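Side-chain contacts in kojibiose phosphorylase (Gut metagenome, PDB 6W0P), which is a carbohydrate-active protein of glycoside hydrolase family 65, built from a beta-rich N-terminal domain, a helical catalytic domain and a small C-terminal domain: residues W410-A413 and S414-Q418; A671-M674 and N675-G679. All blocks are in the same frame, centred on the assembly; numbering follows the deposited sequence.

Overall arrangement
Both contacts are local ones, made by neighbouring residues of one continuous piece of chain, and both are buried; neither is a surface feature. They share no element: contact 1 joins the single-turn helix 410-413 to the loop that leads into helix 418-434, whereas contact 2 lies within helix 666-680. Their centres are about 28 Å apart. Contact 1 is farther from the centre of the chain and is partly buried by the second subunit. Its chemistry is polar: a threonine hydroxyl takes the carbonyl that the next backbone N-H leaves, and a water lies between two carbonyls beyond. Contact 2, enclosed by helices of its own chain, relies on aromatic, sulfur and aliphatic packing beside helical backbone bonds that widen into a pi-type turn.

Contact 1 of 2, residues W410-A413 and S414-Q418; sequences WQHA and STQFQ
With chi1 at 62°, Thr-415 places its hydroxyl between its own backbone N and carbonyl carbon, and this turns OG1 back onto the helix, where it donates to Gln-411 O over 2.6 Å. The hydroxyl stands well above the plane of that carbonyl. A beta-branched residue suits the spot, because CG2 is then sent toward the Trp-410 ring, 4.3 Å from CZ3. Gln-416 is set differently: CG lies beside the backbone N (chi1 -72°) and the chain runs on extended, alongside His-412 and pointing the same way. Its amide is turned 56° from the imidazole plane, and OE1 packs against a carbon, His-412 CB, at 3.2 Å, rather than hydrogen-bonding to the imidazole. Gly-475 O accepts from NE2 and so helps to fix which way round the amide sits.

These residues end a short helix in the catalytic domain, which in this family is an (alpha/alpha)6 barrel. Ser-414 N still makes a true helical bond to Trp-410 O (2.7 Å). One residue on, the pattern changes: Thr-415 N donates to His-412 O at 3.2 Å, the i+3 spacing of a 3-10 turn, leaving Gln-411 O to the threonine hydroxyl. Gln-416 N adds a weak bond to His-412 O.

Beyond the turn, a water lies 3.0 Å from Ala-413 O and 2.9 Å from Gln-416 O, although other acceptors may compete for its protons. Arg-385 also donates to Ala-413 O. Phe-417 then takes the N-cap position of the following helix, its ring edge-to-face with Phe-454. At the start of the helix the large flat indole of Trp-410 serves the dimer interface, meeting Tyr-576 of the second subunit edge-to-face and packing on Gln-411 of that subunit.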
loop_
_atom_site.group_PDB
_atom_site.type_symbol
_atom_site.label_atom_id
_atom_site.label_comp_id
_atom_site.label_asym_id
_atom_site.label_seq_id
_atom_site.Cartn_x
_atom_site.Cartn_y
_atom_site.Cartn_z
ATOM N N TRP A 410 0.322 -3.066 5.604
ATOM C CA TRP A 410 1.476 -2.753 6.498
ATOM C C TRP A 410 1.076 -1.676 7.530
ATOM O O TRP A 410 1.514 -1.801 8.684
ATOM C CB TRP A 410 2.712 -2.348 5.685
ATOM C CG TRP A 410 2.606 -0.982 5.091
ATOM C CD1 TRP A 410 2.187 -0.665 3.832
ATOM C CD2 TRP A 410 2.906 0.260 5.744
ATOM N NE1 TRP A 410 2.181 0.690 3.667
ATOM C CE2 TRP A 410 2.598 1.284 4.830
ATOM C CE3 TRP A 410 3.384 0.604 7.011
ATOM C CZ2 TRP A 410 2.797 2.627 5.129
ATOM C CZ3 TRP A 410 3.548 1.934 7.325
ATOM C CH2 TRP A 410 3.254 2.931 6.390
ATOM N N GLN A 411 0.263 -0.692 7.109
ATOM C CA GLN A 411 -0.216 0.470 7.901
ATOM C C GLN A 411 -0.852 0.015 9.216
ATOM O O GLN A 411 -1.001 0.887 10.078
ATOM C CB GLN A 411 -1.342 1.259 7.211
ATOM C CG GLN A 411 -0.964 1.953 5.925
ATOM C CD GLN A 411 -1.393 1.158 4.710
ATOM O OE1 GLN A 411 -1.141 -0.059 4.615
ATOM N NE2 GLN A 411 -2.006 1.858 3.757
ATOM N N HIS A 412 -1.388 -1.204 9.263
ATOM C CA HIS A 412 -1.948 -1.818 10.481
ATOM C C HIS A 412 -0.992 -2.904 10.961
ATOM O O HIS A 412 -0.650 -2.864 12.177
ATOM C CB HIS A 412 -3.387 -2.351 10.302
ATOM C CG HIS A 412 -4.377 -1.314 9.887
ATOM N ND1 HIS A 412 -5.585 -1.641 9.272
ATOM C CD2 HIS A 412 -4.290 0.028 9.854
ATOM C CE1 HIS A 412 -6.209 -0.541 8.918
ATOM N NE2 HIS A 412 -5.430 0.503 9.258
ATOM N N ALA A 413 -0.587 -3.825 10.075
ATOM C CA ALA A 413 0.147 -5.063 10.461
ATOM C C ALA A 413 1.546 -4.741 10.985
ATOM O O ALA A 413 2.007 -5.505 11.835
ATOM C CB ALA A 413 0.218 -6.078 9.338
ATOM N N SER A 414 2.175 -3.659 10.535
ATOM C CA SER A 414 3.556 -3.284 10.949
ATOM C C SER A 414 3.512 -2.291 12.116
ATOM O O SER A 414 4.585 -2.027 12.721
ATOM C CB SER A 414 4.355 -2.725 9.810
ATOM O OG SER A 414 4.485 -3.685 8.771
ATOM N N THR A 415 2.335 -1.759 12.457
ATOM C CA THR A 415 2.253 -0.555 13.325
ATOM C C THR A 415 1.500 -0.785 14.638
ATOM O O THR A 415 1.743 0.027 15.561
ATOM C CB THR A 415 1.628 0.609 12.560
ATOM O OG1 THR A 415 0.304 0.224 12.206
ATOM C CG2 THR A 415 2.447 0.971 11.348
ATOM N N GLN A 416 0.640 -1.798 14.723
ATOM C CA GLN A 416 -0.330 -1.963 15.836
ATOM C C GLN A 416 0.074 -3.169 16.680
ATOM O O GLN A 416 0.015 -4.297 16.165
ATOM C CB GLN A 416 -1.757 -2.162 15.317
ATOM C CG GLN A 416 -2.396 -0.916 14.716
ATOM C CD GLN A 416 -3.818 -1.207 14.300
ATOM O OE1 GLN A 416 -4.044 -2.042 13.425
ATOM N NE2 GLN A 416 -4.773 -0.617 15.016
ATOM N N PHE A 417 0.421 -2.956 17.948
ATOM C CA PHE A 417 0.836 -4.062 18.852
ATOM C C PHE A 417 -0.279 -4.363 19.851
ATOM O O PHE A 417 -0.056 -5.198 20.748
ATOM C CB PHE A 417 2.228 -3.750 19.409
ATOM C CG PHE A 417 3.178 -3.383 18.297
ATOM C CD1 PHE A 417 3.280 -4.176 17.169
ATOM C CD2 PHE A 417 3.895 -2.204 18.328
ATOM C CE1 PHE A 417 4.118 -3.818 16.118
ATOM C CE2 PHE A 417 4.737 -1.849 17.285
ATOM C CZ PHE A 417 4.843 -2.651 16.179
ATOM N N GLN A 418 -1.467 -3.784 19.648
ATOM C CA GLN A 418 -2.661 -4.070 20.488
ATOM C C GLN A 418 -2.930 -5.569 20.534
ATOM O O GLN A 418 -3.443 -6.031 21.537
ATOM C CB GLN A 418 -3.912 -3.281 20.045
ATOM C CG GLN A 418 -4.390 -3.536 18.618
ATOM C CD GLN A 418 -5.176 -2.375 18.044
ATOM O OE1 GLN A 418 -4.846 -1.209 18.255
ATOM N NE2 GLN A 418 -6.231 -2.687 17.321
HETATM O O HOH W 1 1.662 -6.189 14.746
#

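Contact 2 of 2, residues A671-M674 and N675-G679; sequences AAWM and NIVYG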
loop_
_atom_site.group_PDB
_atom_site.type_symbol
_atom_site.label_atom_id
_atom_site.label_comp_id
_atom_site.label_asym_id
_atom_site.label_seq_id
_atom_site.Cartn_x
_atom_site.Cartn_y
_atom_site.Cartn_z
ATOM N N ALA A 671 -20.383 -6.575 22.900
ATOM C CA ALA A 671 -20.425 -5.206 23.458
ATOM C C ALA A 671 -21.786 -4.943 24.105
ATOM O O ALA A 671 -21.830 -4.107 25.004
ATOM C CB ALA A 671 -20.145 -4.191 22.382
ATOM N N ALA A 672 -22.852 -5.612 23.658
ATOM C CA ALA A 672 -24.212 -5.379 24.186
ATOM C C ALA A 672 -24.229 -5.900 25.625
ATOM O O ALA A 672 -24.711 -5.182 26.535
ATOM C CB ALA A 672 -25.249 -6.051 23.324
ATOM N N TRP A 673 -23.649 -7.081 25.833
ATOM C CA TRP A 673 -23.542 -7.681 27.179
ATOM C C TRP A 673 -22.693 -6.754 28.048
ATOM O O TRP A 673 -23.096 -6.474 29.176
ATOM C CB TRP A 673 -22.948 -9.086 27.124
ATOM C CG TRP A 673 -22.771 -9.682 28.485
ATOM C CD1 TRP A 673 -23.678 -10.426 29.170
ATOM C CD2 TRP A 673 -21.625 -9.562 29.338
ATOM N NE1 TRP A 673 -23.165 -10.809 30.377
ATOM C CE2 TRP A 673 -21.904 -10.301 30.506
ATOM C CE3 TRP A 673 -20.375 -8.947 29.214
ATOM C CZ2 TRP A 673 -21.001 -10.395 31.561
ATOM C CZ3 TRP A 673 -19.482 -9.041 30.255
ATOM C CH2 TRP A 673 -19.790 -9.763 31.411
ATOM N N MET A 674 -21.553 -6.318 27.523
ATOM C CA MET A 674 -20.595 -5.438 28.233
ATOM C C MET A 674 -21.281 -4.135 28.645
ATOM O O MET A 674 -21.121 -3.735 29.818
ATOM C CB MET A 674 -19.423 -5.084 27.321
ATOM C CG MET A 674 -18.713 -6.294 26.821
ATOM S SD MET A 674 -17.350 -6.589 27.902
ATOM C CE MET A 674 -16.180 -5.381 27.302
ATOM N N ASN A 675 -21.969 -3.494 27.687
ATOM C CA ASN A 675 -22.707 -2.228 27.912
ATOM C C ASN A 675 -23.695 -2.424 29.072
ATOM O O ASN A 675 -23.856 -1.468 29.878
ATOM C CB ASN A 675 -23.408 -1.693 26.667
ATOM C CG ASN A 675 -23.489 -0.178 26.651
ATOM O OD1 ASN A 675 -23.421 0.423 25.581
ATOM N ND2 ASN A 675 -23.676 0.446 27.815
ATOM N N ILE A 676 -24.319 -3.603 29.187
ATOM C CA ILE A 676 -25.343 -3.858 30.249
ATOM C C ILE A 676 -24.628 -4.077 31.594
ATOM O O ILE A 676 -24.995 -3.360 32.553
ATOM C CB ILE A 676 -26.293 -5.006 29.856
ATOM C CG1 ILE A 676 -27.226 -4.566 28.715
ATOM C CG2 ILE A 676 -27.054 -5.497 31.080
ATOM C CD1 ILE A 676 -28.126 -5.678 28.132
ATOM N N VAL A 677 -23.600 -4.938 31.651
ATOM C CA VAL A 677 -23.013 -5.419 32.941
ATOM C C VAL A 677 -21.894 -4.483 33.435
ATOM O O VAL A 677 -21.916 -4.127 34.638
ATOM C CB VAL A 677 -22.567 -6.885 32.852
ATOM C CG1 VAL A 677 -21.857 -7.337 34.105
ATOM C CG2 VAL A 677 -23.741 -7.808 32.586
ATOM N N TYR A 678 -20.956 -4.073 32.592
ATOM C CA TYR A 678 -19.927 -3.066 32.954
ATOM C C TYR A 678 -20.544 -1.663 33.000
ATOM O O TYR A 678 -20.104 -0.846 33.815
ATOM C CB TYR A 678 -18.741 -3.083 31.995
ATOM C CG TYR A 678 -17.823 -4.262 32.177
ATOM C CD1 TYR A 678 -17.120 -4.449 33.357
ATOM C CD2 TYR A 678 -17.634 -5.187 31.167
ATOM C CE1 TYR A 678 -16.269 -5.532 33.541
ATOM C CE2 TYR A 678 -16.780 -6.270 31.330
ATOM C CZ TYR A 678 -16.113 -6.453 32.527
ATOM O OH TYR A 678 -15.248 -7.497 32.654
ATOM N N GLY A 679 -21.523 -1.404 32.135
ATOM C CA GLY A 679 -22.131 -0.077 31.950
ATOM C C GLY A 679 -23.189 0.185 32.997
ATOM O O GLY A 679 -22.847 0.723 34.065
#
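Trp-673 and Val-677, one helical turn apart, make the aromatic-aliphatic part of the contact. With its CG anti to the backbone N (chi1 177°), the indole swings along the helix and offers one face to the valine. CG2 settles there in a CH-pi contact, 4.0 Å from the centroid of the five-membered ring and 25° off its normal; the nearest ring atom is CE2, at 3.7 Å from CG2. A short branched side chain is well matched to so broad a face. Farther along, Trp-673 CZ3 reaches Tyr-678 CE2 at 4.0 Å.

The sulfur contact is of another kind. Met-674 bends at both chi2 and chi3 and lies beside Tyr-678, pointing the same way, so that SD meets the phenol ring at its edge, in plane, 3.5 Å from CE2. This is a Met-aromatic contact, with SD 82° off the ring normal, and it uses the flexibility of a methionine chain.

These side chains stand on helix 666-680, probably one of the helices of the (alpha/alpha)6 barrel. Pro-358 of helix 351-361 packs against Trp-673, Met-674 and Tyr-678, while Ile-314 and Leu-318 of helix 308-324 touch Ile-676 and Trp-673.

Backbone hydrogen bonds are regular at first, as from Asn-675 N to Ala-671 O (2.8 Å). Near the end the helix widens: Met-674 O accepts from Tyr-678 N at 2.8 Å and also, weakly, from Gly-679 N at 3.3 Å, a pi-type turn. Glycine fits at 679 because the chain there runs too close to Asn-675 O to leave room for a CB.

The polar end of buried Asn-675 finds its partner outside the two segments, ND2 bonding to Ser-629 OG of helix 624-634.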